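Local coordinates for methylated-DNA--protein-cysteine methyltransferase (Thermococcus kodakarensis, PDB 1MGT) that repairs O6-methylguanine and O4-methylthymine in DNA by moving the methyl group irreversibly onto one of its own cysteines, a suicide reaction, at residues A[34-37]-A[38-42]; A[41-44]-A[45-49]; A[59-62]-A[63-66]; A[68-72]-A[73-77]. All coordinates share one frame; numbering follows the deposited sequence.

Contact 1. Residues A[34-37]-A[38-42]; sequences GTLM and KRIHD
T35 and R39 lie one turn apart on helix 33-49, and their side chains run side by side in the same direction. The T35 methyl group is set over the centre of one face of the R39 guanidinium, with T35 CG2 3.6 Å from R39 CZ. With T35 OG1 beside the backbone nitrogen (chi1 -62°), where it hydrogen-bonds D32, the methyl CG2 stands anti to that nitrogen. The R39 chain is extended from CG to NE, and its CG passes the backbone oxygen that R39 N also uses: R39 N to T35 O is 3.0 Å. At its far end NH1 forms a salt bridge with E159 and a hydrogen bond with the F29 carbonyl. With a leucine at this position, E159 would probably lose its charged mate and the F29 carbonyl a donor. M37 fills another side of the helix. Its chain folds back at chi2 and chi3, both -53°, which carries the terminal methyl along the helix until M37 CE is 3.8 Å from H41 NE2. The same methyl brushes I40, with M37 CE 4.4 Å from I40 CG2. On the solvent side K38 NZ meets the syn lone pair of D42 OD1 at 3.2 Å, an intrahelical ion pair, whereas the R39 pair joins two helices, 33-49 and 157-166. L36 and I40 form the inward ridge, L36 CG to I40 CG1 being 4.3 Å, and pack on A28 of strand 24-30, on V4 and L2 of strand 2-9, and on W15 and I19 of strand 12-20.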
loop_
_atom_site.group_PDB
_atom_site.type_symbol
_atom_site.label_atom_id
_atom_site.label_comp_id
_atom_site.label_asym_id
_atom_site.label_seq_id
_atom_site.Cartn_x
_atom_site.Cartn_y
_atom_site.Cartn_z
ATOM N N GLY A 34 9.141 -13.738 7.483
ATOM C CA GLY A 34 8.881 -14.766 6.466
ATOM C C GLY A 34 7.700 -14.366 5.583
ATOM O O GLY A 34 7.715 -14.503 4.374
ATOM N N THR A 35 6.628 -13.870 6.233
ATOM C CA THR A 35 5.449 -13.455 5.472
ATOM C C THR A 35 5.811 -12.244 4.622
ATOM O O THR A 35 5.380 -12.158 3.470
ATOM C CB THR A 35 4.275 -13.150 6.426
ATOM O OG1 THR A 35 3.983 -14.405 7.109
ATOM C CG2 THR A 35 3.043 -12.736 5.634
ATOM N N LEU A 36 6.601 -11.346 5.168
ATOM C CA LEU A 36 7.024 -10.171 4.432
ATOM C C LEU A 36 7.761 -10.607 3.164
ATOM O O LEU A 36 7.464 -10.107 2.096
ATOM C CB LEU A 36 7.992 -9.282 5.230
ATOM C CG LEU A 36 8.533 -8.097 4.395
ATOM C CD1 LEU A 36 7.414 -7.053 4.243
ATOM C CD2 LEU A 36 9.748 -7.446 4.990
ATOM N N MET A 37 8.693 -11.567 3.311
ATOM C CA MET A 37 9.435 -11.998 2.109
ATOM C C MET A 37 8.574 -12.639 1.058
ATOM O O MET A 37 8.788 -12.458 -0.167
ATOM C CB MET A 37 10.636 -12.837 2.543
ATOM C CG MET A 37 11.690 -11.991 3.276
ATOM S SD MET A 37 12.257 -10.532 2.408
ATOM C CE MET A 37 12.734 -11.237 0.831
ATOM N N LYS A 38 7.547 -13.388 1.430
ATOM C CA LYS A 38 6.645 -13.991 0.462
ATOM C C LYS A 38 5.876 -12.891 -0.277
ATOM O O LYS A 38 5.672 -12.975 -1.490
ATOM C CB LYS A 38 5.662 -14.924 1.200
ATOM C CG LYS A 38 4.687 -15.588 0.231
ATOM C CD LYS A 38 3.604 -16.349 0.972
ATOM C CE LYS A 38 2.222 -16.060 0.399
ATOM N NZ LYS A 38 2.103 -16.473 -1.024
ATOM N N ARG A 39 5.439 -11.859 0.444
ATOM C CA ARG A 39 4.705 -10.753 -0.196
ATOM C C ARG A 39 5.603 -9.934 -1.124
ATOM O O ARG A 39 5.136 -9.489 -2.174
ATOM C CB ARG A 39 4.062 -9.831 0.861
ATOM C CG ARG A 39 2.968 -10.619 1.606
ATOM C CD ARG A 39 2.315 -9.687 2.689
ATOM N NE ARG A 39 1.260 -10.552 3.279
ATOM C CZ ARG A 39 0.672 -10.333 4.446
ATOM N NH1 ARG A 39 0.991 -9.288 5.196
ATOM N NH2 ARG A 39 -0.259 -11.218 4.829
ATOM N N ILE A 40 6.862 -9.775 -0.746
ATOM C CA ILE A 40 7.835 -9.046 -1.569
ATOM C C ILE A 40 8.030 -9.804 -2.864
ATOM O O ILE A 40 8.051 -9.230 -3.962
ATOM C CB ILE A 40 9.149 -8.831 -0.788
ATOM C CG1 ILE A 40 9.039 -7.640 0.169
ATOM C CG2 ILE A 40 10.343 -8.633 -1.733
ATOM C CD1 ILE A 40 8.880 -6.298 -0.560
ATOM N N HIS A 41 8.127 -11.143 -2.810
ATOM C CA HIS A 41 8.300 -11.948 -4.004
ATOM C C HIS A 41 7.066 -11.922 -4.889
ATOM O O HIS A 41 7.132 -11.804 -6.122
ATOM C CB HIS A 41 8.636 -13.411 -3.604
ATOM C CG HIS A 41 10.074 -13.464 -3.146
ATOM N ND1 HIS A 41 11.134 -13.221 -4.009
ATOM C CD2 HIS A 41 10.606 -13.722 -1.938
ATOM C CE1 HIS A 41 12.249 -13.331 -3.322
ATOM N NE2 HIS A 41 11.989 -13.626 -2.078
ATOM N N ASP A 42 5.882 -12.006 -4.249
ATOM C CA ASP A 42 4.640 -11.947 -5.042
ATOM C C ASP A 42 4.555 -10.604 -5.762
ATOM O O ASP A 42 4.111 -10.541 -6.908
ATOM C CB ASP A 42 3.409 -12.107 -4.130
ATOM C CG ASP A 42 3.169 -13.518 -3.648
ATOM O OD1 ASP A 42 2.415 -13.691 -2.658
ATOM O OD2 ASP A 42 3.710 -14.479 -4.214
#

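Contact 2. Residues A[41-44]-A[45-49]; sequences HDLA and EHLGK
L43 and L47 meet across one turn near the C-terminal end of helix 33-49, in the i to i+4 pairing of an alpha-helix. This is the close-packed side. The two leucines slant across each other, and L43 CG lies 4.1 Å from L47 CD1. L43 carries its CG anti to the backbone nitrogen (chi1 -177°), while L47 turns the other way, its CG beside its own nitrogen and over the carbonyl of L43. That carbonyl receives a nearly straight bond from L47 N to L43 O, 2.9 Å long with 170° at the hydrogen. L47 is buried and also packs on V52, whereas L43 leans on P134. Next to this side G48 N donates to A44 O at 2.9 Å; a beta carbon at G48 would come tight against the same oxygen. H46 touches R132, with its side chain about 4 Å from a bound sulfate, probably from the crystallisation liquor.

The other side is loose and wet. E45 bends at chi2 and reaches K49 through a long salt bridge, 3.7 Å from E45 OE2 to K49 NZ. The H41 carbonyl, already bonded by E45 N, also takes a hydrogen from a water that lies at the edge of the H41 ring, in its plane. The oxygen of that water is 2.8 Å from H41 O. A second, weak bond runs from the water oxygen to E45 OE1, 3.4 Å away.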
loop_
_atom_site.group_PDB
_atom_site.type_symbol
_atom_site.label_atom_id
_atom_site.label_comp_id
_atom_site.label_asym_id
_atom_site.label_seq_id
_atom_site.Cartn_x
_atom_site.Cartn_y
_atom_site.Cartn_z
ATOM N N HIS A 41 8.127 -11.143 -2.810
ATOM C CA HIS A 41 8.300 -11.948 -4.004
ATOM C C HIS A 41 7.066 -11.922 -4.889
ATOM O O HIS A 41 7.132 -11.804 -6.122
ATOM C CB HIS A 41 8.636 -13.411 -3.604
ATOM C CG HIS A 41 10.074 -13.464 -3.146
ATOM N ND1 HIS A 41 11.134 -13.221 -4.009
ATOM C CD2 HIS A 41 10.606 -13.722 -1.938
ATOM C CE1 HIS A 41 12.249 -13.331 -3.322
ATOM N NE2 HIS A 41 11.989 -13.626 -2.078
ATOM N N ASP A 42 5.882 -12.006 -4.249
ATOM C CA ASP A 42 4.640 -11.947 -5.042
ATOM C C ASP A 42 4.555 -10.604 -5.762
ATOM O O ASP A 42 4.111 -10.541 -6.908
ATOM C CB ASP A 42 3.409 -12.107 -4.130
ATOM C CG ASP A 42 3.169 -13.518 -3.648
ATOM O OD1 ASP A 42 2.415 -13.691 -2.658
ATOM O OD2 ASP A 42 3.710 -14.479 -4.214
ATOM N N LEU A 43 4.931 -9.518 -5.081
ATOM C CA LEU A 43 4.899 -8.179 -5.664
ATOM C C LEU A 43 5.922 -8.058 -6.797
ATOM O O LEU A 43 5.617 -7.537 -7.852
ATOM C CB LEU A 43 5.256 -7.153 -4.584
ATOM C CG LEU A 43 5.213 -5.663 -4.986
ATOM C CD1 LEU A 43 3.881 -5.309 -5.608
ATOM C CD2 LEU A 43 5.499 -4.818 -3.763
ATOM N N ALA A 44 7.125 -8.602 -6.586
ATOM C CA ALA A 44 8.151 -8.527 -7.653
ATOM C C ALA A 44 7.716 -9.302 -8.897
ATOM O O ALA A 44 8.028 -8.901 -10.031
ATOM C CB ALA A 44 9.437 -9.144 -7.091
ATOM N N GLU A 45 7.032 -10.409 -8.744
ATOM C CA GLU A 45 6.564 -11.239 -9.838
ATOM C C GLU A 45 5.503 -10.468 -10.636
ATOM O O GLU A 45 5.513 -10.479 -11.858
ATOM C CB GLU A 45 6.014 -12.573 -9.385
ATOM C CG GLU A 45 5.904 -13.618 -10.488
ATOM C CD GLU A 45 7.263 -14.174 -10.901
ATOM O OE1 GLU A 45 8.132 -14.412 -10.028
ATOM O OE2 GLU A 45 7.462 -14.377 -12.121
ATOM N N HIS A 46 4.596 -9.822 -9.904
ATOM C CA HIS A 46 3.564 -9.025 -10.547
ATOM C C HIS A 46 4.173 -7.851 -11.318
ATOM O O HIS A 46 3.809 -7.635 -12.464
ATOM C CB HIS A 46 2.594 -8.514 -9.461
ATOM C CG HIS A 46 1.728 -7.394 -9.968
ATOM N ND1 HIS A 46 0.663 -7.634 -10.807
ATOM C CD2 HIS A 46 1.774 -6.056 -9.778
ATOM C CE1 HIS A 46 0.077 -6.496 -11.112
ATOM N NE2 HIS A 46 0.727 -5.530 -10.506
ATOM N N LEU A 47 5.085 -7.094 -10.719
ATOM C CA LEU A 47 5.691 -5.959 -11.411
ATOM C C LEU A 47 6.553 -6.426 -12.603
ATOM O O LEU A 47 6.550 -5.794 -13.652
ATOM C CB LEU A 47 6.564 -5.153 -10.457
ATOM C CG LEU A 47 5.804 -4.432 -9.310
ATOM C CD1 LEU A 47 6.762 -3.885 -8.285
ATOM C CD2 LEU A 47 4.970 -3.318 -9.949
ATOM N N GLY A 48 7.227 -7.547 -12.410
ATOM C CA GLY A 48 8.072 -8.097 -13.510
ATOM C C GLY A 48 7.183 -8.465 -14.691
ATOM O O GLY A 48 7.563 -8.248 -15.842
ATOM N N LYS A 49 5.978 -9.001 -14.474
ATOM C CA LYS A 49 5.072 -9.344 -15.559
ATOM C C LYS A 49 4.563 -8.092 -16.272
ATOM O O LYS A 49 3.992 -8.174 -17.378
ATOM C CB LYS A 49 3.905 -10.192 -15.030
ATOM C CG LYS A 49 4.340 -11.653 -14.798
ATOM C CD LYS A 49 4.018 -12.484 -16.025
ATOM C CE LYS A 49 5.193 -13.327 -16.496
ATOM N NZ LYS A 49 5.732 -14.207 -15.425
HETATM O O HOH W 1 9.481 -12.950 -7.253
#

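Contact 3. Residues A[59-62]-A[63-66]; sequences QPSD and YPEK
S61 caps the start of helix 63-71: its side-chain oxygen accepts from the backbone of Y63, in the manner of a serine at a helix N-terminus. The capping bond is fairly straight, 3.1 Å from Y63 N to S61 OG with 160° at the hydrogen, and the same hydroxyl is also hydrogen-bonded to S3. The first helical turn is closed by K66 N, which donates to D62 O at 3.0 Å.

The ionic part pairs D62 with K66. With chi1 at 65°, D62 CG sits between its own nitrogen and carbonyl carbon, and the carboxylate is brought back toward the helix; its negative charge near the amino end is probably favourable there. The K66 chain, extended beyond CG, slides over D62 O and brings K66 CE to 3.3 Å from D62 OD1. The salt bridge itself is long, 3.8 Å from K66 NZ to D62 OD1, and NZ has a second, weak ion pair with E83. A methionine here would probably leave both D62 and E83 without their shared positive partner.

In van der Waals packing, P64 CD lies 3.6 Å from S61 OG. Beyond the turn P64 packs on V18, and the Y63 ring meets that of F20 at about 60°.

One water bridges the backbone, donating to S61 O at 2.9 Å and accepting from E65 N at 3.0 Å.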
loop_
_atom_site.group_PDB
_atom_site.type_symbol
_atom_site.label_atom_id
_atom_site.label_comp_id
_atom_site.label_asym_id
_atom_site.label_seq_id
_atom_site.Cartn_x
_atom_site.Cartn_y
_atom_site.Cartn_z
ATOM N N GLN A 59 19.814 -3.462 0.446
ATOM C CA GLN A 59 20.568 -2.243 0.614
ATOM C C GLN A 59 19.906 -1.337 1.668
ATOM O O GLN A 59 18.686 -1.306 1.807
ATOM C CB GLN A 59 20.641 -1.465 -0.705
ATOM C CG GLN A 59 21.161 -2.216 -1.930
ATOM C CD GLN A 59 22.617 -2.640 -1.808
ATOM O OE1 GLN A 59 23.364 -2.101 -1.001
ATOM N NE2 GLN A 59 23.051 -3.623 -2.600
ATOM N N PRO A 60 20.722 -0.601 2.403
ATOM C CA PRO A 60 20.247 0.329 3.402
ATOM C C PRO A 60 19.550 1.506 2.734
ATOM O O PRO A 60 19.887 1.976 1.640
ATOM C CB PRO A 60 21.501 0.835 4.115
ATOM C CG PRO A 60 22.630 -0.003 3.623
ATOM C CD PRO A 60 22.209 -0.572 2.290
ATOM N N SER A 61 18.480 1.980 3.401
ATOM C CA SER A 61 17.771 3.130 2.851
ATOM C C SER A 61 16.835 3.660 3.952
ATOM O O SER A 61 16.653 2.970 4.947
ATOM C CB SER A 61 17.060 2.887 1.562
ATOM O OG SER A 61 15.683 2.646 1.688
ATOM N N ASP A 62 16.352 4.870 3.733
ATOM C CA ASP A 62 15.449 5.451 4.724
ATOM C C ASP A 62 13.993 5.250 4.305
ATOM O O ASP A 62 13.098 5.725 5.008
ATOM C CB ASP A 62 15.744 6.925 4.952
ATOM C CG ASP A 62 15.512 7.807 3.769
ATOM O OD1 ASP A 62 15.522 9.060 3.932
ATOM O OD2 ASP A 62 15.329 7.312 2.638
ATOM N N TYR A 63 13.734 4.523 3.228
ATOM C CA TYR A 63 12.369 4.292 2.766
ATOM C C TYR A 63 11.476 3.589 3.760
ATOM O O TYR A 63 10.333 4.049 4.007
ATOM C CB TYR A 63 12.344 3.617 1.407
ATOM C CG TYR A 63 12.577 4.566 0.252
ATOM C CD1 TYR A 63 13.532 4.260 -0.707
ATOM C CD2 TYR A 63 11.854 5.739 0.109
ATOM C CE1 TYR A 63 13.754 5.110 -1.782
ATOM C CE2 TYR A 63 12.078 6.591 -0.955
ATOM C CZ TYR A 63 13.020 6.268 -1.891
ATOM O OH TYR A 63 13.265 7.108 -2.969
ATOM N N PRO A 64 11.902 2.496 4.372
ATOM C CA PRO A 64 11.096 1.797 5.360
ATOM C C PRO A 64 10.674 2.739 6.487
ATOM O O PRO A 64 9.509 2.739 6.912
ATOM C CB PRO A 64 11.998 0.679 5.863
ATOM C CG PRO A 64 12.859 0.391 4.627
ATOM C CD PRO A 64 13.197 1.804 4.136
ATOM N N GLU A 65 11.579 3.559 6.995
ATOM C CA GLU A 65 11.237 4.490 8.056
ATOM C C GLU A 65 10.240 5.542 7.541
ATOM O O GLU A 65 9.375 5.944 8.307
ATOM C CB GLU A 65 12.459 5.179 8.651
ATOM C CG GLU A 65 12.093 5.978 9.915
ATOM C CD GLU A 65 13.244 6.805 10.433
ATOM O OE1 GLU A 65 13.095 7.441 11.505
ATOM O OE2 GLU A 65 14.314 6.836 9.787
ATOM N N LYS A 66 10.369 5.989 6.305
ATOM C CA LYS A 66 9.409 7.003 5.796
ATOM C C LYS A 66 8.018 6.386 5.713
ATOM O O LYS A 66 7.023 7.013 6.096
ATOM C CB LYS A 66 9.828 7.518 4.435
ATOM C CG LYS A 66 11.021 8.468 4.464
ATOM C CD LYS A 66 11.355 8.814 3.015
ATOM C CE LYS A 66 12.499 9.820 2.915
ATOM N NZ LYS A 66 12.853 9.963 1.453
HETATM O O HOH W 2 14.552 3.122 6.982
#

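Contact 4. Residues A[68-72]-A[73-77]; sequences FKVLI and GELDN
V70 and L75 touch where helix 63-71 ends in a Schellman motif, V70 CG2 lying 3.8 Å from L75 CD2. The two branched chains meet at a slant, and V70 uses the methyl that stands beside its own nitrogen, CG1 being anti to it (chi1 172°). The backbones meet as well: V70 CA points its hydrogen at L75 O, a CA-H...O contact of 3.4 Å. On its other branch, V70 CG1 lies 3.6 Å from the amide nitrogen N77 ND2. Further along, I72 CD1 and I72 CG1 both press on the bent chain of E74 at its CG.

What positions these side chains is the doubly used carbonyl of K69. E74 N reaches K69 O at 2.8 Å, whereas L75 N approaches the same oxygen from above the carbonyl plane at 3.2 Å. G73 N turns back to V70 O, also from above the plane. G73 makes the reversal with phi at 83°, a backbone that favours glycine, and a beta carbon here would clash with I72 O. Two waters span the turn. One donates to V70 O and N77 OD1; the other donates to I72 O and, at 2.6 Å, to E74 OE1.

In the next shell N77 is fixed by the V138 carbonyl, bonded to ND2, and by R143, bonded to OD1. The loop after the helix is thus tied to the loop ahead of strand 144-145, and the helix end, through L71 O, accepts a hydrogen bond from R106 NH2 in the loop after helix 91-103. F68, by stacking on F7, sets helix 63-71 against strand 2-9.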
loop_
_atom_site.group_PDB
_atom_site.type_symbol
_atom_site.label_atom_id
_atom_site.label_comp_id
_atom_site.label_asym_id
_atom_site.label_seq_id
_atom_site.Cartn_x
_atom_site.Cartn_y
_atom_site.Cartn_z
ATOM N N PHE A 68 6.915 3.926 7.590
ATOM C CA PHE A 68 6.443 3.798 8.953
ATOM C C PHE A 68 5.865 5.125 9.468
ATOM O O PHE A 68 4.864 5.105 10.196
ATOM C CB PHE A 68 7.591 3.352 9.878
ATOM C CG PHE A 68 7.160 3.140 11.305
ATOM C CD1 PHE A 68 6.329 2.110 11.650
ATOM C CD2 PHE A 68 7.634 4.014 12.281
ATOM C CE1 PHE A 68 5.937 1.918 12.964
ATOM C CE2 PHE A 68 7.253 3.832 13.604
ATOM C CZ PHE A 68 6.407 2.793 13.936
ATOM N N LYS A 69 6.484 6.243 9.106
ATOM C CA LYS A 69 5.982 7.557 9.523
ATOM C C LYS A 69 4.593 7.802 8.926
ATOM O O LYS A 69 3.762 8.437 9.595
ATOM C CB LYS A 69 6.936 8.660 9.088
ATOM C CG LYS A 69 8.154 8.754 10.030
ATOM C CD LYS A 69 9.102 9.802 9.472
ATOM C CE LYS A 69 10.386 9.918 10.287
ATOM N NZ LYS A 69 11.191 11.069 9.746
ATOM N N VAL A 70 4.352 7.328 7.695
ATOM C CA VAL A 70 2.988 7.514 7.150
ATOM C C VAL A 70 2.028 6.628 7.920
ATOM O O VAL A 70 0.909 7.001 8.312
ATOM C CB VAL A 70 2.978 7.137 5.644
ATOM C CG1 VAL A 70 1.548 7.143 5.109
ATOM C CG2 VAL A 70 3.847 8.121 4.890
ATOM N N LEU A 71 2.411 5.368 8.194
ATOM C CA LEU A 71 1.598 4.428 8.914
ATOM C C LEU A 71 1.139 4.975 10.277
ATOM O O LEU A 71 -0.040 4.805 10.616
ATOM C CB LEU A 71 2.392 3.120 9.188
ATOM C CG LEU A 71 1.601 1.906 9.672
ATOM C CD1 LEU A 71 2.335 0.599 9.312
ATOM C CD2 LEU A 71 1.389 1.942 11.172
ATOM N N ILE A 72 2.046 5.593 11.029
ATOM C CA ILE A 72 1.673 6.089 12.356
ATOM C C ILE A 72 1.124 7.500 12.332
ATOM O O ILE A 72 0.827 8.057 13.405
ATOM C CB ILE A 72 2.830 5.952 13.373
ATOM C CG1 ILE A 72 4.003 6.821 12.977
ATOM C CG2 ILE A 72 3.247 4.489 13.507
ATOM C CD1 ILE A 72 5.156 6.809 13.994
ATOM N N GLY A 73 0.971 8.112 11.169
ATOM C CA GLY A 73 0.420 9.423 11.009
ATOM C C GLY A 73 1.326 10.599 11.197
ATOM O O GLY A 73 0.816 11.706 11.400
ATOM N N GLU A 74 2.640 10.413 11.152
ATOM C CA GLU A 74 3.600 11.500 11.304
ATOM C C GLU A 74 3.788 12.242 9.985
ATOM O O GLU A 74 4.191 13.405 9.926
ATOM C CB GLU A 74 4.969 10.945 11.743
ATOM C CG GLU A 74 4.995 10.421 13.159
ATOM C CD GLU A 74 5.046 11.528 14.206
ATOM O OE1 GLU A 74 4.610 11.273 15.333
ATOM O OE2 GLU A 74 5.516 12.648 13.906
ATOM N N LEU A 75 3.520 11.521 8.905
ATOM C CA LEU A 75 3.625 12.044 7.539
ATOM C C LEU A 75 2.272 11.769 6.874
ATOM O O LEU A 75 1.723 10.676 7.088
ATOM C CB LEU A 75 4.740 11.323 6.800
ATOM C CG LEU A 75 5.248 11.831 5.472
ATOM C CD1 LEU A 75 5.729 13.273 5.553
ATOM C CD2 LEU A 75 6.383 10.934 4.938
ATOM N N ASP A 76 1.715 12.729 6.149
ATOM C CA ASP A 76 0.400 12.440 5.535
ATOM C C ASP A 76 0.614 11.632 4.253
ATOM O O ASP A 76 1.649 11.746 3.618
ATOM C CB ASP A 76 -0.370 13.728 5.272
ATOM C CG ASP A 76 0.202 14.512 4.126
ATOM O OD1 ASP A 76 1.359 14.980 4.238
ATOM O OD2 ASP A 76 -0.487 14.650 3.094
ATOM N N ASN A 77 -0.379 10.831 3.870
ATOM C CA ASN A 77 -0.238 10.015 2.660
ATOM C C ASN A 77 0.137 10.767 1.411
ATOM O O ASN A 77 1.010 10.364 0.631
ATOM C CB ASN A 77 -1.548 9.263 2.397
ATOM C CG ASN A 77 -1.960 8.399 3.551
ATOM O OD1 ASN A 77 -2.559 8.854 4.534
ATOM N ND2 ASN A 77 -1.644 7.100 3.469
HETATM O O HOH W 3 -1.266 8.768 7.248
HETATM O O HOH W 4 2.619 9.564 15.505
#

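How the contacts relate
Contacts 1 and 2 are successive, overlapping stretches of helix 33-49, sharing H41 and D42, with centres 11 Å apart. Contacts 3 and 4 mark the start and end of helix 63-71 and touch where K66 O lies 4.1 Å from L75 CD2. The two helices lie on opposite faces of the three-stranded sheet: L36 and I40 meet L2 and V4 of strand 2-9, whereas P64 and F68 meet S3, E5 and F7. Contacts 2 and 4, on opposite sides of the chain's centre, are 25 Å apart between centres. The inferred nucleophile C141 has its side chain about 11 Å from those of R39 and L43 and about 9 Å from that of N77; contact 3 lies away from it.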